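Local coordinates for 3-oxoadipate enol-lactonase (Burkholderia xenovorans, PDB 2XUA), which probably hydrolyses the enol-lactone of 3-oxoadipate to 3-oxoadipate in the bacterial breakdown of catechol-type aromatic compounds, at residues B[156-161]-B[243-248]; B[10-15]-B[67-72]; B[105-110]-B[203-208]; B[146-151]-B[177-182]; B[126-131]-B[192-197]. All blocks are in the same frame, centred on the assembly; numbering follows the deposited sequence.

Contact 1 of 5, residues B[156-161]-B[243-248]; sequences PRWFTA and SHISNI. With SHF (laevulinic acid), chain C.
Trp158 and Ile245 form the tight half of this buried contact. The two side chains run side by side in the same direction, and Ile245 CG1, set beside its own backbone N (chi1 -56°), lies against one indole face, 3.5 Å from Trp158 CB. Over the same indole, Ile245 CD1 makes a CH-pi contact 4.2 Å from the five-membered ring centroid. Trp158 O is gripped from several directions: Ile245 N donates to it almost straight (3.1 Å, 168°), water 2 donates as well, and His244 N adds a weak bond. Farther along the second segment, Phe159 CE1 meets Ile248 CG2 at 3.7 Å. Packing gives way to polar, wetter contacts toward Arg157 and Pro156. Here water 1 joins Pro156 O to Ser243 OG, which is also 3.0 Å from Arg157 O in a weak and unsettled bond. The bent Arg157 chain brings NE to laevulinic acid O1 (2.8 Å, 150°), and NH2 reaches OH1 only weakly; the ligand methyl carbon C5 sits at the indole edge, 3.2 Å from Trp158 CZ2. Trp158 NE1 is buried without a polar partner. His244 ND1 is bonded to Asp217 and its ring touches Ser100, consistent with the Ser-His-Asp triad of alpha/beta hydrolases, so the cap loop 156-161 roofs the presumed catalytic histidine and binds the ligand at once. Around this core, Ile245 leans on strand 94-99, Trp158, Phe159 and Ile248 pack on helix 168-179, and Phe159 also meets Tyr163 of helix 161-166.

Contact 2 of 5, residues B[10-15]-B[67-72]; sequences NGTELH and EAPKGP
Thr12 crosses the ring of Pro69 at about a right angle and meets the Glu67 side chain obliquely, its CG2 set against the proline ring. The approach of Thr12 CG2 to Pro69 CG, 3.2 Å, is tighter than normal carbon packing, and OG1 nearly eclipses the backbone N (chi1 3°), which makes the exact place of this methyl doubtful. Glu67 has CG anti to its backbone N (chi1 -180°), and the chain is extended beyond it as it passes Thr12. The two glutamates run near each other: Glu13 CB lies 4.2 Å from Glu67 CB. Their carboxylates are farther apart, Glu13 OE1 to Glu67 OE1 being 4.9 Å, a spacing of like charges that exposure to solvent would be expected to soften. The backbones are fastened by one straight bond, Glu67 N to Glu13 O at 2.9 Å and 179°. Close by, His15 N is bonded to Ser66 OG, and the His15 backbone pairs with Asp59, where strand 12-19 runs antiparallel to strand 54-58. The loop 67-72 thus drapes over the start of strand 12-19, whose other neighbour is the outermost strand 6-9. Such an antiparallel N-terminal pair at the margin of an otherwise parallel sheet is characteristic of the alpha/beta hydrolase fold.

Contact 3 of 5, residues B[105-110]-B[203-208]; sequences TGVALA and PGIKVP
Val107 and Ala110 meet Ile205 and Val207 through aliphatic branches alone: no aromatic ring, carboxylate or guanidinium enters, and the planar groups present are peptide units, of which Ala110 O, Gly204 O and Lys206 N face a shared water. This is a side of helix 101-112, which follows the probable nucleophile elbow of an alpha/beta hydrolase fold. The helix connects the parallel neighbours 94-99 and 117-123 in a beta-alpha-beta crossover, and the segment 203-208 is the loop that leads from the cap region into the next strand, 209-214. Ile205 straddles one turn of the helix. Its CG1 stands beside the backbone N (chi1 -68°) and the chain continues extended to Val107, where Ile205 CD1 lies 4.1 Å from Val107 CG1; the two side chains cross at about a right angle. The other branch, Ile205 CG2, comes down on the next turn, at 4.1 Å from Ala110 CB. At Ala110 the backbones come close, with the CA atoms of Ala110 and Ile205 5.9 Å apart. Between the backbones lies water 3, which accepts from Lys206 N at 3.0 Å and lies within hydrogen-bonding distance of Ala110 O and Gly204 O, so the late helical carbonyl and the loop amide are joined indirectly. Val107 also touches Leu198 and Leu122, Ile205 reaches Ile232, and Val207 packs on Ile117, so the contact packs between helix 101-112, the interior strand 117-123 and the loop leading into strand 209-214. Next to Ile205, Ala110 CB also faces Val207 CG2, at 4.3 Å.

Contact 4 of 5, residues B[146-151]-B[177-182]; sequences GMHALA and VFVHTD
Met147, present here as selenomethionine, folds over Phe178: its chain bends at chi2 and again at chi3 (-67°), and the second bend sets CE over one face of the phenyl ring, offset toward the rim and 3.6 Å from CE2. The two side chains cross at about a right angle, and the terminal methyl fits between the ring and the backbone, with Phe178 O 3.6 Å from Met147 CE. Leu150 closes the ring's edge, its CB in the ring plane and 3.9 Å from Phe178 CE2. Ala151 is the small bump of the helix; its CB rests in the notch between Phe178 CD2 and Val179 CG1, 3.6 Å from the latter. These helices, 147-154 and 168-179, belong to the cap inserted between the core strands 117-123 and 209-214 of the alpha/beta hydrolase fold, and Phe178 presents its ring to the pocket that holds laevulinic acid. On the outer side the relation of ring to knob is reversed. There Val179 CB stands over the centre of the His148 imidazole, 4.0 Å from its centroid, in a CH-pi contact that lays the exposed ring flat on the valine. Beyond the helix end, Thr181 OG1 turns back to donate to Val177 O at 2.9 Å, and Thr181 O lies 3.5 Å from Met147 CG. Tyr186 of helix 183-195 touches Met147, Leu150 and Thr181, while His180 NE2 is bonded to Asp19 of the second subunit.

Contact 5 of 5, residues B[126-131]-B[192-197]; sequences AARIGS and AIDAAD
A salt bridge between Arg128 and Asp194, backed by a water bridge and a small apolar touch, joins the loop after core strand 117-123 to the last turn of cap helix 183-195. Arg128 grips one oxygen end-on with both terminal nitrogens: NH2 lies 2.9 Å and NH1 3.1 Å from Asp194 OD1. NH1 approaches OD1 on its anti lone pair and NH2 34° out of the carboxylate plane, while OD1 lies in the guanidinium plane. The guanidinium is also sandwiched, with Asp194 O over one face and Gly130 O over the opposite one, and NH1 adds a weak bond to Ile129 O. Asp197 OD1 touches Arg128 CB, but its other oxygen pairs with Arg199. Behind the bridge, water 4 accepts from Ile129 N (2.8 Å) and donates to Ile193 O and Ala196 O, binding the carbonyls at the helix end. Deeper still, Ile129 CB meets Ile193 CG2 at 3.8 Å. Ile129 also touches Ser100 and Leu104, which places it beside the putative nucleophile elbow. The contact joins the two chain connections between core and cap, the cap being inserted between strands 117-123 and 209-214 of an alpha/beta hydrolase fold.

From the N terminus, contact 2 closes first, joining the antiparallel strand 12-19 to the loop before helix 75-88, in series with all the others. Contact 3 then opens on helix 101-112 and closes only at 203-208, after the whole cap has been traversed. Within that span contact 5 pairs the cap's entry and exit, and within contact 5 lies contact 4, which packs two cap helices. Contact 1 opens inside contact 4 and closes last, at 243-248, so it crosses contacts 3, 4 and 5 and ties cap to core. Contacts 1 and 4 touch through Trp158 and Phe178, while Ala68 and Asp182 link contacts 2 and 4.

Contact 1 of 5, residues B[156-161]-B[243-248]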
# COMPACT_ATOMS: atom_id res chain seq x y z
N PRO B 156 -0.42 -13.23 -13.00
CA PRO B 156 -0.10 -13.14 -14.41
C PRO B 156 -1.31 -12.79 -15.24
O PRO B 156 -1.14 -12.38 -16.39
CB PRO B 156 0.40 -14.56 -14.75
CG PRO B 156 0.96 -15.04 -13.42
CD PRO B 156 -0.12 -14.57 -12.47
N ARG B 157 -2.52 -12.95 -14.70
CA ARG B 157 -3.69 -12.53 -15.49
C ARG B 157 -3.92 -11.02 -15.44
O ARG B 157 -4.81 -10.50 -16.12
CB ARG B 157 -4.94 -13.28 -15.00
CG ARG B 157 -4.89 -14.78 -15.40
CD ARG B 157 -5.81 -15.63 -14.50
NE ARG B 157 -7.24 -15.32 -14.67
CZ ARG B 157 -7.97 -15.57 -15.77
NH1 ARG B 157 -7.41 -16.12 -16.87
NH2 ARG B 157 -9.27 -15.25 -15.78
N TRP B 158 -3.15 -10.32 -14.61
CA TRP B 158 -3.41 -8.89 -14.35
C TRP B 158 -2.51 -7.99 -15.15
O TRP B 158 -2.87 -6.86 -15.42
CB TRP B 158 -3.16 -8.60 -12.86
CG TRP B 158 -4.25 -9.10 -11.96
CD1 TRP B 158 -5.33 -9.91 -12.27
CD2 TRP B 158 -4.37 -8.78 -10.57
NE1 TRP B 158 -6.08 -10.15 -11.12
CE2 TRP B 158 -5.51 -9.45 -10.07
CE3 TRP B 158 -3.58 -8.02 -9.69
CZ2 TRP B 158 -5.89 -9.37 -8.75
CZ3 TRP B 158 -3.97 -7.91 -8.38
CH2 TRP B 158 -5.11 -8.60 -7.91
N PHE B 159 -1.32 -8.48 -15.53
CA PHE B 159 -0.40 -7.63 -16.31
C PHE B 159 0.15 -8.43 -17.44
O PHE B 159 0.25 -9.66 -17.30
CB PHE B 159 0.77 -7.20 -15.40
CG PHE B 159 0.33 -6.39 -14.21
CD1 PHE B 159 -0.09 -5.08 -14.36
CD2 PHE B 159 0.28 -6.96 -12.95
CE1 PHE B 159 -0.52 -4.30 -13.25
CE2 PHE B 159 -0.14 -6.20 -11.85
CZ PHE B 159 -0.52 -4.83 -12.02
N THR B 160 0.54 -7.78 -18.55
CA THR B 160 1.26 -8.52 -19.61
C THR B 160 2.61 -8.97 -19.03
O THR B 160 3.08 -8.40 -18.01
CB THR B 160 1.47 -7.66 -20.87
OG1 THR B 160 2.26 -6.51 -20.53
CG2 THR B 160 0.10 -7.22 -21.41
N ALA B 161 3.16 -10.05 -19.58
CA ALA B 161 4.49 -10.55 -19.22
C ALA B 161 5.53 -9.44 -19.25
O ALA B 161 6.43 -9.36 -18.38
CB ALA B 161 4.94 -11.69 -20.18
N SER B 243 -3.57 -5.50 -20.00
CA SER B 243 -4.32 -6.65 -19.54
C SER B 243 -5.35 -6.13 -18.52
O SER B 243 -5.93 -5.05 -18.71
CB SER B 243 -3.35 -7.68 -18.94
OG SER B 243 -4.06 -8.82 -18.48
N HIS B 244 -5.50 -6.83 -17.41
CA HIS B 244 -6.68 -6.70 -16.59
C HIS B 244 -6.61 -5.46 -15.63
O HIS B 244 -7.63 -4.83 -15.39
CB HIS B 244 -6.88 -8.00 -15.84
CG HIS B 244 -8.13 -8.06 -15.02
ND1 HIS B 244 -9.38 -7.77 -15.56
CD2 HIS B 244 -8.33 -8.40 -13.73
CE1 HIS B 244 -10.30 -7.96 -14.61
NE2 HIS B 244 -9.69 -8.34 -13.50
N ILE B 245 -5.42 -5.14 -15.11
CA ILE B 245 -5.31 -3.99 -14.17
C ILE B 245 -4.76 -2.83 -14.97
O ILE B 245 -3.54 -2.44 -14.83
CB ILE B 245 -4.42 -4.38 -12.98
CG1 ILE B 245 -4.93 -5.64 -12.26
CG2 ILE B 245 -4.27 -3.16 -12.03
CD1 ILE B 245 -6.34 -5.50 -11.66
N SER B 246 -5.58 -2.35 -15.93
CA SER B 246 -5.16 -1.37 -16.93
C SER B 246 -4.87 0.01 -16.38
O SER B 246 -4.15 0.79 -17.00
CB SER B 246 -6.18 -1.27 -18.08
OG SER B 246 -7.37 -0.62 -17.71
N ASN B 247 -5.46 0.33 -15.24
CA ASN B 247 -5.18 1.67 -14.63
C ASN B 247 -3.74 1.75 -14.07
O ASN B 247 -3.23 2.84 -13.77
CB ASN B 247 -6.16 1.94 -13.49
CG ASN B 247 -5.87 1.10 -12.29
OD1 ASN B 247 -5.93 -0.13 -12.38
ND2 ASN B 247 -5.48 1.74 -11.16
N ILE B 248 -3.12 0.59 -13.86
CA ILE B 248 -1.70 0.51 -13.56
C ILE B 248 -0.80 0.36 -14.76
O ILE B 248 0.09 1.18 -14.99
CB ILE B 248 -1.42 -0.57 -12.54
CG1 ILE B 248 -1.95 -0.06 -11.21
CG2 ILE B 248 0.12 -0.76 -12.34
CD1 ILE B 248 -1.89 -1.10 -10.13
C4 SHF C . -8.91 -11.56 -8.92
C5 SHF C . -9.01 -10.04 -9.11
C3 SHF C . -9.44 -12.51 -10.02
C2 SHF C . -9.55 -11.98 -11.47
C1 SHF C . -9.50 -13.16 -12.54
O4 SHF C . -8.37 -12.03 -7.91
O1 SHF C . -8.38 -13.34 -13.03
OH1 SHF C . -10.56 -13.78 -12.91
O HOH W 1 -2.28 -10.88 -18.34
O HOH W 2 -2.56 -4.89 -17.43

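Contact 2 of 5, residues B[10-15]-B[67-72]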
# COMPACT_ATOMS: atom_id res chain seq x y z
N ASN B 10 -23.86 -0.91 6.53
CA ASN B 10 -24.47 -2.13 5.91
C ASN B 10 -24.09 -3.40 6.70
O ASN B 10 -23.91 -4.48 6.11
CB ASN B 10 -24.05 -2.24 4.41
CG ASN B 10 -25.07 -2.98 3.52
OD1 ASN B 10 -26.30 -2.98 3.75
ND2 ASN B 10 -24.54 -3.60 2.44
N GLY B 11 -23.99 -3.28 8.02
CA GLY B 11 -23.59 -4.40 8.87
C GLY B 11 -22.15 -4.88 8.76
O GLY B 11 -21.85 -6.02 9.13
N THR B 12 -21.25 -4.03 8.25
CA THR B 12 -19.77 -4.26 8.34
C THR B 12 -19.06 -2.97 8.71
O THR B 12 -19.69 -1.95 8.89
CB THR B 12 -19.06 -4.51 6.97
OG1 THR B 12 -19.94 -4.41 5.84
CG2 THR B 12 -18.18 -5.71 6.99
N GLU B 13 -17.72 -3.02 8.67
CA GLU B 13 -16.85 -1.88 8.84
C GLU B 13 -15.89 -1.74 7.63
O GLU B 13 -15.16 -2.68 7.30
CB GLU B 13 -16.04 -2.07 10.12
CG GLU B 13 -15.24 -0.85 10.57
CD GLU B 13 -14.58 -1.05 11.95
OE1 GLU B 13 -14.80 -2.10 12.62
OE2 GLU B 13 -13.83 -0.16 12.39
N LEU B 14 -15.90 -0.58 6.97
CA LEU B 14 -15.03 -0.35 5.82
C LEU B 14 -13.99 0.73 6.07
O LEU B 14 -14.32 1.82 6.50
CB LEU B 14 -15.84 0.06 4.59
CG LEU B 14 -17.04 -0.83 4.18
CD1 LEU B 14 -17.87 -0.11 3.14
CD2 LEU B 14 -16.57 -2.18 3.67
N HIS B 15 -12.75 0.40 5.70
CA HIS B 15 -11.67 1.37 5.65
C HIS B 15 -11.86 2.25 4.41
O HIS B 15 -12.10 1.76 3.30
CB HIS B 15 -10.31 0.64 5.66
CG HIS B 15 -9.13 1.53 5.38
ND1 HIS B 15 -8.90 2.71 6.06
CD2 HIS B 15 -8.11 1.41 4.50
CE1 HIS B 15 -7.82 3.29 5.58
NE2 HIS B 15 -7.30 2.52 4.65
N GLU B 67 -13.33 -4.89 7.32
CA GLU B 67 -13.73 -6.13 7.96
C GLU B 67 -13.96 -7.17 6.88
O GLU B 67 -14.34 -6.84 5.76
CB GLU B 67 -15.03 -5.89 8.71
CG GLU B 67 -15.62 -7.10 9.46
CD GLU B 67 -17.05 -6.81 9.95
OE1 GLU B 67 -17.21 -6.03 10.91
OE2 GLU B 67 -18.00 -7.28 9.33
N ALA B 68 -13.69 -8.43 7.21
CA ALA B 68 -14.21 -9.52 6.39
C ALA B 68 -15.39 -10.25 7.08
O ALA B 68 -15.18 -11.27 7.70
CB ALA B 68 -13.12 -10.50 6.06
N PRO B 69 -16.62 -9.76 6.94
CA PRO B 69 -17.71 -10.46 7.63
C PRO B 69 -18.02 -11.83 7.02
O PRO B 69 -17.29 -12.32 6.13
CB PRO B 69 -18.90 -9.52 7.45
CG PRO B 69 -18.64 -8.78 6.21
CD PRO B 69 -17.14 -8.84 5.91
N LYS B 70 -19.07 -12.47 7.54
CA LYS B 70 -19.40 -13.85 7.18
C LYS B 70 -19.92 -13.88 5.76
O LYS B 70 -20.86 -13.15 5.40
CB LYS B 70 -20.42 -14.47 8.17
CG LYS B 70 -21.09 -15.79 7.68
CD LYS B 70 -22.00 -16.46 8.76
CE LYS B 70 -23.45 -15.87 8.85
NZ LYS B 70 -24.43 -16.35 7.79
N GLY B 71 -19.28 -14.71 4.95
CA GLY B 71 -19.74 -14.92 3.58
C GLY B 71 -20.71 -16.10 3.45
O GLY B 71 -20.96 -16.78 4.45
N PRO B 72 -21.24 -16.36 2.23
CA PRO B 72 -20.88 -15.71 0.96
C PRO B 72 -21.28 -14.24 0.95
O PRO B 72 -22.09 -13.85 1.78
CB PRO B 72 -21.77 -16.43 -0.05
CG PRO B 72 -23.01 -16.74 0.71
CD PRO B 72 -22.48 -17.15 2.10

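Contact 3 of 5, residues B[105-110]-B[203-208]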
# COMPACT_ATOMS: atom_id res chain seq x y z
N THR B 105 -20.01 -3.79 -9.60
CA THR B 105 -20.71 -2.95 -8.59
C THR B 105 -21.27 -1.65 -9.21
O THR B 105 -22.39 -1.16 -8.86
CB THR B 105 -19.70 -2.62 -7.48
OG1 THR B 105 -19.24 -3.84 -6.91
CG2 THR B 105 -20.34 -1.78 -6.34
N GLY B 106 -20.49 -1.08 -10.12
CA GLY B 106 -20.88 0.13 -10.77
C GLY B 106 -22.06 -0.10 -11.71
O GLY B 106 -22.96 0.75 -11.82
N VAL B 107 -22.08 -1.25 -12.39
CA VAL B 107 -23.28 -1.60 -13.17
C VAL B 107 -24.48 -1.71 -12.26
O VAL B 107 -25.50 -1.13 -12.58
CB VAL B 107 -23.09 -2.93 -14.00
CG1 VAL B 107 -24.42 -3.40 -14.60
CG2 VAL B 107 -21.99 -2.75 -15.03
N ALA B 108 -24.39 -2.42 -11.13
CA ALA B 108 -25.51 -2.50 -10.18
C ALA B 108 -25.96 -1.12 -9.67
O ALA B 108 -27.19 -0.83 -9.53
CB ALA B 108 -25.19 -3.36 -9.04
N LEU B 109 -24.98 -0.28 -9.35
CA LEU B 109 -25.24 1.03 -8.78
C LEU B 109 -25.92 1.87 -9.83
O LEU B 109 -26.97 2.46 -9.54
CB LEU B 109 -23.92 1.66 -8.35
CG LEU B 109 -23.48 1.91 -6.92
CD1 LEU B 109 -24.39 1.59 -5.75
CD2 LEU B 109 -22.00 1.50 -6.69
N ALA B 110 -25.38 1.92 -11.05
CA ALA B 110 -25.99 2.73 -12.09
C ALA B 110 -27.39 2.26 -12.52
O ALA B 110 -28.16 3.10 -12.98
CB ALA B 110 -25.10 2.85 -13.33
N PRO B 203 -29.13 -3.00 -19.92
CA PRO B 203 -29.86 -2.13 -20.84
C PRO B 203 -30.71 -1.07 -20.17
O PRO B 203 -31.07 -0.12 -20.82
CB PRO B 203 -30.73 -3.11 -21.61
CG PRO B 203 -29.86 -4.24 -21.77
CD PRO B 203 -29.20 -4.40 -20.40
N GLY B 204 -30.97 -1.22 -18.87
CA GLY B 204 -31.77 -0.28 -18.06
C GLY B 204 -31.08 0.96 -17.50
O GLY B 204 -31.75 1.81 -16.88
N ILE B 205 -29.75 1.07 -17.70
CA ILE B 205 -28.93 2.16 -17.17
C ILE B 205 -29.17 3.50 -17.84
O ILE B 205 -29.06 3.63 -19.05
CB ILE B 205 -27.41 1.80 -17.29
CG1 ILE B 205 -27.08 0.64 -16.34
CG2 ILE B 205 -26.55 3.07 -17.12
CD1 ILE B 205 -25.71 0.04 -16.46
N LYS B 206 -29.46 4.52 -17.03
CA LYS B 206 -29.86 5.82 -17.55
C LYS B 206 -28.83 6.93 -17.53
O LYS B 206 -29.17 8.04 -17.88
CB LYS B 206 -31.13 6.29 -16.82
CG LYS B 206 -32.25 5.28 -16.88
CD LYS B 206 -33.38 5.71 -17.84
CE LYS B 206 -34.58 4.69 -17.88
NZ LYS B 206 -34.27 3.35 -18.53
N VAL B 207 -27.57 6.65 -17.15
CA VAL B 207 -26.54 7.73 -16.97
C VAL B 207 -25.41 7.59 -17.98
O VAL B 207 -25.25 6.48 -18.55
CB VAL B 207 -26.01 7.76 -15.49
CG1 VAL B 207 -27.16 7.56 -14.52
CG2 VAL B 207 -25.09 6.66 -15.28
N PRO B 208 -24.69 8.68 -18.30
CA PRO B 208 -23.60 8.53 -19.22
C PRO B 208 -22.58 7.48 -18.73
O PRO B 208 -22.19 7.50 -17.56
CB PRO B 208 -22.98 9.92 -19.22
CG PRO B 208 -24.06 10.80 -18.76
CD PRO B 208 -24.73 10.05 -17.76
O HOH W 3 -30.52 3.48 -14.47

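Contact 4 of 5, residues B[146-151]-B[177-182]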
# COMPACT_ATOMS: atom_id res chain seq x y z
N GLY B 146 -4.92 -21.11 0.86
CA GLY B 146 -4.43 -19.77 1.19
C GLY B 146 -3.98 -19.02 -0.06
O GLY B 146 -4.06 -19.53 -1.17
N MSE B 147 -3.50 -17.80 0.13
CA MSE B 147 -3.48 -16.84 -0.94
C MSE B 147 -2.17 -16.85 -1.71
O MSE B 147 -2.12 -16.33 -2.82
CB MSE B 147 -3.78 -15.46 -0.38
CG MSE B 147 -5.12 -15.39 0.30
SE MSE B 147 -6.46 -15.55 -1.01
CE MSE B 147 -6.17 -13.92 -1.98
N HIS B 148 -1.12 -17.41 -1.13
CA HIS B 148 0.16 -17.52 -1.84
C HIS B 148 0.05 -18.38 -3.07
O HIS B 148 0.54 -18.03 -4.15
CB HIS B 148 1.26 -18.01 -0.88
CG HIS B 148 1.93 -16.90 -0.11
ND1 HIS B 148 1.49 -16.47 1.13
CD2 HIS B 148 2.97 -16.09 -0.45
CE1 HIS B 148 2.25 -15.47 1.54
NE2 HIS B 148 3.15 -15.21 0.60
N ALA B 149 -0.65 -19.50 -2.90
CA ALA B 149 -0.95 -20.42 -4.01
C ALA B 149 -1.71 -19.76 -5.19
O ALA B 149 -1.38 -19.95 -6.40
CB ALA B 149 -1.75 -21.65 -3.43
N LEU B 150 -2.70 -18.95 -4.82
CA LEU B 150 -3.54 -18.27 -5.78
C LEU B 150 -2.79 -17.17 -6.52
O LEU B 150 -3.02 -16.97 -7.71
CB LEU B 150 -4.68 -17.61 -5.07
CG LEU B 150 -6.03 -18.24 -5.22
CD1 LEU B 150 -6.16 -19.20 -4.09
CD2 LEU B 150 -6.94 -17.12 -4.99
N ALA B 151 -1.89 -16.49 -5.80
CA ALA B 151 -1.15 -15.37 -6.34
C ALA B 151 -0.41 -15.79 -7.60
O ALA B 151 -0.35 -15.01 -8.55
CB ALA B 151 -0.14 -14.82 -5.28
N VAL B 177 -0.31 -7.01 -1.31
CA VAL B 177 -1.71 -6.75 -0.91
C VAL B 177 -2.56 -8.00 -1.21
O VAL B 177 -3.38 -8.45 -0.37
CB VAL B 177 -2.27 -5.56 -1.71
CG1 VAL B 177 -3.80 -5.44 -1.53
CG2 VAL B 177 -1.52 -4.26 -1.26
N PHE B 178 -2.32 -8.57 -2.38
CA PHE B 178 -3.10 -9.78 -2.77
C PHE B 178 -2.87 -10.90 -1.72
O PHE B 178 -3.82 -11.39 -1.13
CB PHE B 178 -2.67 -10.21 -4.17
CG PHE B 178 -3.45 -11.37 -4.68
CD1 PHE B 178 -4.58 -11.16 -5.44
CD2 PHE B 178 -3.10 -12.68 -4.33
CE1 PHE B 178 -5.31 -12.27 -5.94
CE2 PHE B 178 -3.86 -13.79 -4.78
CZ PHE B 178 -4.96 -13.56 -5.57
N VAL B 179 -1.61 -11.21 -1.40
CA VAL B 179 -1.36 -12.37 -0.56
C VAL B 179 -1.76 -12.17 0.88
O VAL B 179 -1.86 -13.15 1.59
CB VAL B 179 0.08 -12.99 -0.69
CG1 VAL B 179 0.38 -13.29 -2.11
CG2 VAL B 179 1.15 -12.04 -0.09
N HIS B 180 -1.98 -10.92 1.31
CA HIS B 180 -2.42 -10.66 2.66
C HIS B 180 -3.91 -10.39 2.74
O HIS B 180 -4.43 -10.08 3.83
CB HIS B 180 -1.57 -9.56 3.29
CG HIS B 180 -0.22 -10.08 3.67
ND1 HIS B 180 -0.00 -10.72 4.87
CD2 HIS B 180 0.92 -10.21 2.96
CE1 HIS B 180 1.24 -11.17 4.90
NE2 HIS B 180 1.82 -10.88 3.75
N THR B 181 -4.61 -10.58 1.62
CA THR B 181 -6.09 -10.48 1.64
C THR B 181 -6.65 -11.62 2.47
O THR B 181 -6.22 -12.77 2.32
CB THR B 181 -6.65 -10.51 0.21
OG1 THR B 181 -6.13 -9.35 -0.46
CG2 THR B 181 -8.19 -10.34 0.18
N ASP B 182 -7.64 -11.33 3.34
CA ASP B 182 -8.25 -12.38 4.12
C ASP B 182 -8.79 -13.49 3.14
O ASP B 182 -9.55 -13.18 2.21
CB ASP B 182 -9.40 -11.80 4.91
CG ASP B 182 -10.03 -12.83 5.84
OD1 ASP B 182 -9.69 -12.80 7.01
OD2 ASP B 182 -10.89 -13.62 5.43

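Contact 5 of 5, residues B[126-131]-B[192-197]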
# COMPACT_ATOMS: atom_id res chain seq x y z
N ALA B 126 -17.40 -6.64 -16.84
CA ALA B 126 -18.42 -7.23 -17.72
C ALA B 126 -19.65 -7.25 -16.83
O ALA B 126 -19.49 -7.21 -15.59
CB ALA B 126 -18.08 -8.73 -18.08
N ALA B 127 -20.84 -7.38 -17.43
CA ALA B 127 -22.08 -7.48 -16.63
C ALA B 127 -22.24 -8.86 -15.97
O ALA B 127 -23.06 -9.02 -15.03
CB ALA B 127 -23.31 -7.11 -17.47
N ARG B 128 -21.48 -9.84 -16.48
CA ARG B 128 -21.28 -11.16 -15.87
C ARG B 128 -19.78 -11.53 -16.07
O ARG B 128 -19.28 -11.68 -17.20
CB ARG B 128 -22.34 -12.20 -16.41
CG ARG B 128 -21.93 -13.68 -16.46
CD ARG B 128 -21.40 -14.18 -15.18
NE ARG B 128 -21.70 -15.58 -14.86
CZ ARG B 128 -21.14 -16.24 -13.83
NH1 ARG B 128 -20.24 -15.62 -13.06
NH2 ARG B 128 -21.48 -17.47 -13.56
N ILE B 129 -19.05 -11.56 -14.95
CA ILE B 129 -17.58 -11.81 -14.97
C ILE B 129 -17.34 -13.30 -14.70
O ILE B 129 -17.81 -13.90 -13.72
CB ILE B 129 -16.81 -10.92 -13.93
CG1 ILE B 129 -17.02 -9.44 -14.25
CG2 ILE B 129 -15.29 -11.25 -13.89
CD1 ILE B 129 -16.61 -8.51 -13.09
N GLY B 130 -16.59 -13.89 -15.63
CA GLY B 130 -16.12 -15.26 -15.56
C GLY B 130 -17.27 -16.26 -15.57
O GLY B 130 -18.27 -16.05 -16.25
N SER B 131 -17.14 -17.32 -14.78
CA SER B 131 -18.10 -18.47 -14.86
C SER B 131 -17.91 -19.36 -13.65
O SER B 131 -16.89 -19.20 -12.95
CB SER B 131 -17.81 -19.26 -16.13
OG SER B 131 -16.59 -19.92 -15.94
N ALA B 192 -19.81 -13.83 -4.52
CA ALA B 192 -20.59 -12.70 -5.01
C ALA B 192 -20.55 -12.44 -6.50
O ALA B 192 -21.60 -12.12 -7.10
CB ALA B 192 -20.27 -11.38 -4.22
N ILE B 193 -19.34 -12.41 -7.07
CA ILE B 193 -19.17 -12.11 -8.47
C ILE B 193 -19.83 -13.26 -9.31
O ILE B 193 -20.52 -13.00 -10.30
CB ILE B 193 -17.68 -11.97 -8.82
CG1 ILE B 193 -17.04 -10.77 -8.04
CG2 ILE B 193 -17.47 -11.91 -10.30
CD1 ILE B 193 -15.53 -11.05 -7.74
N ASP B 194 -19.60 -14.50 -8.90
CA ASP B 194 -20.09 -15.66 -9.70
C ASP B 194 -21.62 -15.63 -9.77
O ASP B 194 -22.22 -15.95 -10.80
CB ASP B 194 -19.59 -17.00 -9.08
CG ASP B 194 -19.84 -18.22 -10.00
OD1 ASP B 194 -19.85 -18.06 -11.23
OD2 ASP B 194 -20.01 -19.34 -9.48
N ALA B 195 -22.25 -15.19 -8.67
CA ALA B 195 -23.73 -15.15 -8.59
C ALA B 195 -24.37 -13.97 -9.30
O ALA B 195 -25.54 -14.02 -9.65
CB ALA B 195 -24.17 -15.21 -7.18
N ALA B 196 -23.60 -12.91 -9.54
CA ALA B 196 -24.13 -11.69 -10.12
C ALA B 196 -24.11 -11.78 -11.62
O ALA B 196 -23.07 -11.84 -12.28
CB ALA B 196 -23.32 -10.45 -9.66
N ASP B 197 -25.29 -11.75 -12.19
CA ASP B 197 -25.36 -11.66 -13.62
C ASP B 197 -26.22 -10.45 -13.86
O ASP B 197 -27.47 -10.50 -13.72
CB ASP B 197 -25.95 -12.94 -14.20
CG ASP B 197 -26.11 -12.87 -15.69
OD1 ASP B 197 -25.86 -11.80 -16.28
OD2 ASP B 197 -26.53 -13.89 -16.25
O HOH W 4 -20.45 -11.55 -12.47